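Local coordinates for 3-oxoacyl-(acyl-carrier protein) synthase II (PDB 1J3N), which catalyses the condensing step of fatty acid elongation, probably joining an acyl chain to a malonyl unit carried on acyl-carrier protein, at residues T7-L12 against G234-E239; G259-A264 against A278-R283. All coordinates share one frame; numbering follows the deposited sequence.

Contact 1: T7-L12 against G234-E239; sequences TGLGAL and GVLVLE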
ATOM      1  N   THR A   7      11.935 -14.232 -13.608  1.00 24.59           N
ATOM      2  CA  THR A   7      12.960 -15.266 -13.541  1.00 23.20           C
ATOM      3  C   THR A   7      12.868 -16.154 -12.306  1.00 23.48           C
ATOM      4  O   THR A   7      13.681 -17.063 -12.127  1.00 23.84           O
ATOM      5  CB  THR A   7      14.361 -14.636 -13.558  1.00 24.08           C
ATOM      6  OG1 THR A   7      14.525 -13.811 -12.395  1.00 23.67           O
ATOM      7  CG2 THR A   7      14.550 -13.786 -14.815  1.00 21.66           C
ATOM      8  N   GLY A   8      11.895 -15.880 -11.448  1.00 21.72           N
ATOM      9  CA  GLY A   8      11.734 -16.676 -10.247  1.00 22.77           C
ATOM     10  C   GLY A   8      10.289 -16.741  -9.806  1.00 22.54           C
ATOM     11  O   GLY A   8       9.595 -15.730  -9.802  1.00 24.72           O
ATOM     12  N   LEU A   9       9.828 -17.932  -9.440  1.00 22.86           N
ATOM     13  CA  LEU A   9       8.462 -18.105  -8.990  1.00 21.39           C
ATOM     14  C   LEU A   9       8.457 -18.767  -7.617  1.00 21.85           C
ATOM     15  O   LEU A   9       8.900 -19.907  -7.460  1.00 18.25           O
ATOM     16  CB  LEU A   9       7.677 -18.963  -9.991  1.00 23.15           C
ATOM     17  CG  LEU A   9       7.636 -18.453 -11.440  1.00 22.48           C
ATOM     18  CD1 LEU A   9       7.062 -19.526 -12.346  1.00 24.49           C
ATOM     19  CD2 LEU A   9       6.810 -17.171 -11.531  1.00 20.77           C
ATOM     20  N   GLY A  10       7.984 -18.024  -6.623  1.00 21.67           N
ATOM     21  CA  GLY A  10       7.893 -18.538  -5.269  1.00 22.77           C
ATOM     22  C   GLY A  10       6.418 -18.653  -4.955  1.00 22.26           C
ATOM     23  O   GLY A  10       5.752 -17.651  -4.705  1.00 19.49           O
ATOM     24  N   ALA A  11       5.904 -19.875  -4.982  1.00 23.23           N
ATOM     25  CA  ALA A  11       4.492 -20.111  -4.729  1.00 23.91           C
ATOM     26  C   ALA A  11       4.214 -20.906  -3.459  1.00 23.85           C
ATOM     27  O   ALA A  11       4.764 -21.989  -3.263  1.00 21.77           O
ATOM     28  CB  ALA A  11       3.877 -20.835  -5.928  1.00 24.83           C
ATOM     29  N   LEU A  12       3.365 -20.352  -2.598  1.00 22.86           N
ATOM     30  CA  LEU A  12       2.968 -21.026  -1.363  1.00 23.83           C
ATOM     31  C   LEU A  12       1.446 -21.067  -1.461  1.00 23.06           C
ATOM     32  O   LEU A  12       0.773 -20.091  -1.137  1.00 24.83           O
ATOM     33  CB  LEU A  12       3.410 -20.221  -0.137  1.00 22.27           C
ATOM     34  CG  LEU A  12       3.202 -20.896   1.221  1.00 24.65           C
ATOM     35  CD1 LEU A  12       3.935 -22.234   1.259  1.00 25.73           C
ATOM     36  CD2 LEU A  12       3.706 -19.986   2.326  1.00 24.35           C
ATOM     37  N   GLY A 234       2.484 -15.264  -2.962  1.00 21.82           N
ATOM     38  CA  GLY A 234       3.105 -15.407  -4.257  1.00 20.19           C
ATOM     39  C   GLY A 234       4.142 -14.315  -4.361  1.00 20.99           C
ATOM     40  O   GLY A 234       3.806 -13.132  -4.246  1.00 18.29           O
ATOM     41  N   VAL A 235       5.399 -14.711  -4.543  1.00 20.45           N
ATOM     42  CA  VAL A 235       6.493 -13.762  -4.689  1.00 22.33           C
ATOM     43  C   VAL A 235       7.240 -14.118  -5.965  1.00 22.77           C
ATOM     44  O   VAL A 235       7.695 -15.256  -6.146  1.00 22.43           O
ATOM     45  CB  VAL A 235       7.464 -13.808  -3.480  1.00 22.07           C
ATOM     46  CG1 VAL A 235       8.642 -12.873  -3.723  1.00 23.29           C
ATOM     47  CG2 VAL A 235       6.735 -13.385  -2.216  1.00 23.89           C
ATOM     48  N   LEU A 236       7.333 -13.155  -6.872  1.00 20.38           N
ATOM     49  CA  LEU A 236       8.018 -13.396  -8.126  1.00 20.81           C
ATOM     50  C   LEU A 236       9.273 -12.550  -8.191  1.00 19.51           C
ATOM     51  O   LEU A 236       9.340 -11.479  -7.599  1.00 19.93           O
ATOM     52  CB  LEU A 236       7.106 -13.056  -9.317  1.00 21.01           C
ATOM     53  CG  LEU A 236       5.798 -13.856  -9.479  1.00 21.19           C
ATOM     54  CD1 LEU A 236       4.765 -13.436  -8.424  1.00 18.44           C
ATOM     55  CD2 LEU A 236       5.237 -13.607 -10.867  1.00 17.88           C
ATOM     56  N   VAL A 237      10.279 -13.054  -8.891  1.00 19.32           N
ATOM     57  CA  VAL A 237      11.519 -12.314  -9.071  1.00 21.14           C
ATOM     58  C   VAL A 237      11.378 -11.554 -10.394  1.00 21.55           C
ATOM     59  O   VAL A 237      11.307 -12.172 -11.448  1.00 21.32           O
ATOM     60  CB  VAL A 237      12.744 -13.264  -9.173  1.00 18.05           C
ATOM     61  CG1 VAL A 237      14.001 -12.461  -9.491  1.00 20.75           C
ATOM     62  CG2 VAL A 237      12.932 -14.027  -7.866  1.00 15.14           C
ATOM     63  N   LEU A 238      11.297 -10.227 -10.339  1.00 23.80           N
ATOM     64  CA  LEU A 238      11.202  -9.437 -11.566  1.00 23.12           C
ATOM     65  C   LEU A 238      12.624  -8.953 -11.797  1.00 22.66           C
ATOM     66  O   LEU A 238      13.329  -8.616 -10.849  1.00 22.49           O
ATOM     67  CB  LEU A 238      10.246  -8.257 -11.405  1.00 21.59           C
ATOM     68  CG  LEU A 238       8.778  -8.586 -11.126  1.00 24.98           C
ATOM     69  CD1 LEU A 238       7.946  -7.336 -11.411  1.00 23.21           C
ATOM     70  CD2 LEU A 238       8.303  -9.745 -11.997  1.00 21.98           C
ATOM     71  N   GLU A 239      13.044  -8.917 -13.054  1.00 22.16           N
ATOM     72  CA  GLU A 239      14.420  -8.566 -13.366  1.00 23.64           C
ATOM     73  C   GLU A 239      14.544  -7.873 -14.713  1.00 24.58           C
ATOM     74  O   GLU A 239      13.836  -8.209 -15.670  1.00 26.76           O
ATOM     75  CB  GLU A 239      15.229  -9.867 -13.389  1.00 23.52           C
ATOM     76  CG  GLU A 239      16.689  -9.794 -13.000  1.00 26.48           C
ATOM     77  CD  GLU A 239      17.350 -11.175 -13.057  1.00 28.11           C
ATOM     78  OE1 GLU A 239      16.674 -12.180 -12.749  1.00 27.66           O
ATOM     79  OE2 GLU A 239      18.543 -11.259 -13.404  1.00 29.05           O
TER

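Contact 2: G259-A264 against A278-R283; sequences GRSADA and ALAMAR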
ATOM      1  N   GLY A 259      -2.114  -2.404 -16.353  1.00 22.44           N
ATOM      2  CA  GLY A 259      -3.234  -1.495 -16.519  1.00 21.49           C
ATOM      3  C   GLY A 259      -4.102  -1.409 -15.287  1.00 20.99           C
ATOM      4  O   GLY A 259      -4.441  -2.423 -14.679  1.00 21.50           O
ATOM      5  N   ARG A 260      -4.469  -0.190 -14.920  1.00 21.52           N
ATOM      6  CA  ARG A 260      -5.290   0.026 -13.744  1.00 21.12           C
ATOM      7  C   ARG A 260      -6.421   1.014 -13.975  1.00 21.64           C
ATOM      8  O   ARG A 260      -6.329   1.895 -14.826  1.00 24.00           O
ATOM      9  CB  ARG A 260      -4.419   0.512 -12.594  1.00 19.57           C
ATOM     10  CG  ARG A 260      -3.540  -0.572 -11.998  1.00 20.38           C
ATOM     11  CD  ARG A 260      -2.739  -0.014 -10.848  1.00 19.09           C
ATOM     12  NE  ARG A 260      -1.931   1.122 -11.273  1.00 17.38           N
ATOM     13  CZ  ARG A 260      -1.092   1.785 -10.480  1.00 19.61           C
ATOM     14  NH1 ARG A 260      -0.954   1.419  -9.213  1.00 16.37           N
ATOM     15  NH2 ARG A 260      -0.384   2.806 -10.959  1.00 12.97           N
ATOM     16  N   SER A 261      -7.485   0.858 -13.197  1.00 20.04           N
ATOM     17  CA  SER A 261      -8.634   1.733 -13.284  1.00 19.89           C
ATOM     18  C   SER A 261      -9.430   1.610 -11.983  1.00 20.46           C
ATOM     19  O   SER A 261      -9.098   0.790 -11.120  1.00 20.28           O
ATOM     20  CB  SER A 261      -9.513   1.334 -14.471  1.00 20.43           C
ATOM     21  OG  SER A 261     -10.409   0.300 -14.114  1.00 22.22           O
ATOM     22  N   ALA A 262     -10.466   2.434 -11.842  1.00 16.71           N
ATOM     23  CA  ALA A 262     -11.318   2.400 -10.660  1.00 16.75           C
ATOM     24  C   ALA A 262     -12.768   2.356 -11.102  1.00 17.97           C
ATOM     25  O   ALA A 262     -13.163   3.027 -12.060  1.00 16.46           O
ATOM     26  CB  ALA A 262     -11.074   3.629  -9.765  1.00 14.80           C
ATOM     27  N   ASP A 263     -13.549   1.526 -10.423  1.00 20.15           N
ATOM     28  CA  ASP A 263     -14.969   1.397 -10.720  1.00 22.53           C
ATOM     29  C   ASP A 263     -15.658   2.693 -10.337  1.00 23.77           C
ATOM     30  O   ASP A 263     -16.558   3.164 -11.041  1.00 23.74           O
ATOM     31  CB  ASP A 263     -15.596   0.266  -9.896  1.00 24.57           C
ATOM     32  CG  ASP A 263     -15.519  -1.076 -10.580  1.00 23.81           C
ATOM     33  OD1 ASP A 263     -15.002  -1.149 -11.713  1.00 27.16           O
ATOM     34  OD2 ASP A 263     -15.989  -2.062  -9.974  1.00 27.48           O
ATOM     35  N   ALA A 264     -15.229   3.252  -9.209  1.00 24.36           N
ATOM     36  CA  ALA A 264     -15.817   4.478  -8.676  1.00 24.16           C
ATOM     37  C   ALA A 264     -17.317   4.204  -8.583  1.00 23.05           C
ATOM     38  O   ALA A 264     -18.132   5.061  -8.911  1.00 23.79           O
ATOM     39  CB  ALA A 264     -15.536   5.660  -9.621  1.00 21.70           C
ATOM     40  N   ALA A 278     -13.249  -3.462 -17.808  1.00 22.05           N
ATOM     41  CA  ALA A 278     -13.028  -3.289 -19.239  1.00 23.60           C
ATOM     42  C   ALA A 278     -11.962  -2.218 -19.443  1.00 22.78           C
ATOM     43  O   ALA A 278     -11.072  -2.355 -20.278  1.00 26.44           O
ATOM     44  CB  ALA A 278     -14.337  -2.876 -19.929  1.00 21.87           C
ATOM     45  N   LEU A 279     -12.061  -1.145 -18.668  1.00 25.05           N
ATOM     46  CA  LEU A 279     -11.110  -0.048 -18.754  1.00 23.69           C
ATOM     47  C   LEU A 279      -9.697  -0.490 -18.367  1.00 23.16           C
ATOM     48  O   LEU A 279      -8.729  -0.136 -19.037  1.00 23.94           O
ATOM     49  CB  LEU A 279     -11.573   1.095 -17.855  1.00 25.45           C
ATOM     50  CG  LEU A 279     -10.722   2.359 -17.737  1.00 23.56           C
ATOM     51  CD1 LEU A 279     -10.379   2.896 -19.113  1.00 27.40           C
ATOM     52  CD2 LEU A 279     -11.505   3.399 -16.935  1.00 25.31           C
ATOM     53  N   ALA A 280      -9.580  -1.268 -17.290  1.00 22.42           N
ATOM     54  CA  ALA A 280      -8.272  -1.742 -16.837  1.00 22.73           C
ATOM     55  C   ALA A 280      -7.639  -2.711 -17.845  1.00 22.24           C
ATOM     56  O   ALA A 280      -6.434  -2.668 -18.074  1.00 21.71           O
ATOM     57  CB  ALA A 280      -8.402  -2.409 -15.468  1.00 23.86           C
ATOM     58  N   MET A 281      -8.439  -3.595 -18.438  1.00 23.14           N
ATOM     59  CA  MET A 281      -7.887  -4.524 -19.428  1.00 22.35           C
ATOM     60  C   MET A 281      -7.430  -3.735 -20.657  1.00 22.22           C
ATOM     61  O   MET A 281      -6.358  -3.989 -21.206  1.00 22.80           O
ATOM     62  CB  MET A 281      -8.919  -5.582 -19.858  1.00 21.84           C
ATOM     63  CG  MET A 281      -9.185  -6.681 -18.834  1.00 23.88           C
ATOM     64  SD  MET A 281     -10.272  -7.968 -19.477  1.00 22.39           S
ATOM     65  CE  MET A 281     -11.867  -7.224 -19.232  1.00 19.22           C
ATOM     66  N   ALA A 282      -8.243  -2.772 -21.081  1.00 24.29           N
ATOM     67  CA  ALA A 282      -7.912  -1.953 -22.249  1.00 24.19           C
ATOM     68  C   ALA A 282      -6.613  -1.188 -22.019  1.00 25.16           C
ATOM     69  O   ALA A 282      -5.821  -0.988 -22.942  1.00 25.69           O
ATOM     70  CB  ALA A 282      -9.051  -0.973 -22.550  1.00 24.34           C
ATOM     71  N   ARG A 283      -6.393  -0.757 -20.783  1.00 25.44           N
ATOM     72  CA  ARG A 283      -5.175  -0.031 -20.462  1.00 23.88           C
ATOM     73  C   ARG A 283      -3.967  -0.953 -20.432  1.00 23.83           C
ATOM     74  O   ARG A 283      -2.850  -0.525 -20.729  1.00 21.10           O
ATOM     75  CB  ARG A 283      -5.327   0.696 -19.124  1.00 24.12           C
ATOM     76  CG  ARG A 283      -6.228   1.903 -19.234  1.00 24.25           C
ATOM     77  CD  ARG A 283      -6.617   2.472 -17.895  1.00 25.46           C
ATOM     78  NE  ARG A 283      -7.352   3.719 -18.067  1.00 28.38           N
ATOM     79  CZ  ARG A 283      -7.955   4.376 -17.083  1.00 29.56           C
ATOM     80  NH1 ARG A 283      -7.919   3.904 -15.845  1.00 28.49           N
ATOM     81  NH2 ARG A 283      -8.583   5.516 -17.338  1.00 31.32           N
TER

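Contact 1: T7-L12 against G234-E239
The hydroxyl of T7 donates to E239 OE1 over 2.7 Å at one end of an antiparallel strand pair in the N-terminal half of a thiolase-type condensing-enzyme fold. The two side chains meet at about a right angle, and OG1 reaches the carboxylate nearly along its C-O bond. OG1 can do so because it sits between the backbone N and the carbonyl carbon of its own residue (chi1 63°). That setting also brings T7 OG1 within 3.2 Å of V237 CG1, a tight fit of a polar atom against a methyl group. The second carboxylate oxygen, OE2, is held by H243 and by a salt bridge to R247, which fixes the carboxylate and probably offsets its charge.

Next to this bond, T7 N donates to V237 O at 3.1 Å, while G8 O accepts from V237 N. With T7 psi near 0°, two residues stand opposite one, consistent with a classic beta bulge; G8 N is buried with no partner in the model, and V237 CB packs against it at 3.6 Å. Further along the strands, G10 and V235 exchange N-H and C=O in both directions. G8 O takes a further CA-H contact from L236.

On one face, L9 and L236 touch through their CD2 methyls at 4.0 Å, with I349 of helix 343-357 packed on both. On the other, V235 and V237 pack on helix 70-86, against A78 and A86, and the same helix supplies D85, whose OD2 takes the N-H of L9. Toward the far end of the pair, the bond from V235 N to G10 O, 3.0 Å long, is nearly straight at 173°.

Contact 2: G259-A264 against A278-R283
R283 reaches back from its helix to the strand and gives NH1 to the carbonyl oxygen of R260, 2.8 Å away. The bond is well aimed: the donor lies in the carbonyl plane on a lone pair of R260 O, and the oxygen lies close to the guanidinium plane. An extended run from CG to NE carries the group there, and on the way R283 CD passes R260 O at 3.1 Å.

The close part of the contact is where G259, A280 and S261 let strand and helix approach, flanked by L279 and R283. G259 CA lies 3.7 Å from A280 O, and the CB of R283 stands 4.0 Å from the same CA; with glycine here, the strand and helix axes approach to 5.9 Å. S261 points its CB at the helix, meeting L279 CG at 3.6 Å, and its OG rests beside the methyl of A280. That hydroxyl is satisfied by G276 O, just before the helix segment, and by N400 on the next strand.

Strand 253-262 and helix 275-288, running nearly antiparallel, form the first two elements of a beta-alpha-beta crossover that continues into strand 297-299, in the C-terminal half of the thiolase-type fold.

On the outer side L279 and R283 are partly exposed, yet they still cover each other, L279 CG lying 3.5 Å above the centre of one guanidinium face of R283. The second subunit borders this side, where T151 O of that subunit provides R283 NH1 with another acceptor. The CB of R260 points away from the helix, and its guanidinium pairs with D166 of its own chain and E179 of the second subunit.

Overall arrangement
From the N terminus, strand 4-13 is laid down early and waits more than two hundred residues for strand 232-240, so contact 1 closes a long loop that holds most of the N-terminal half of the fold. The chain then turns through helix 241-246 and returns as strand 253-262, which pairs with the other edge of strand 4-13. Contact 2 follows in series, neither nesting in contact 1 nor crossing it, and closes a short loop of 13 residues. Their centres lie 25 Å apart, with about 12 Å between nearest atoms, yet one sheet links them: contact 1 joins two of its strands, whereas contact 2 fixes a helix against it beside the second subunit.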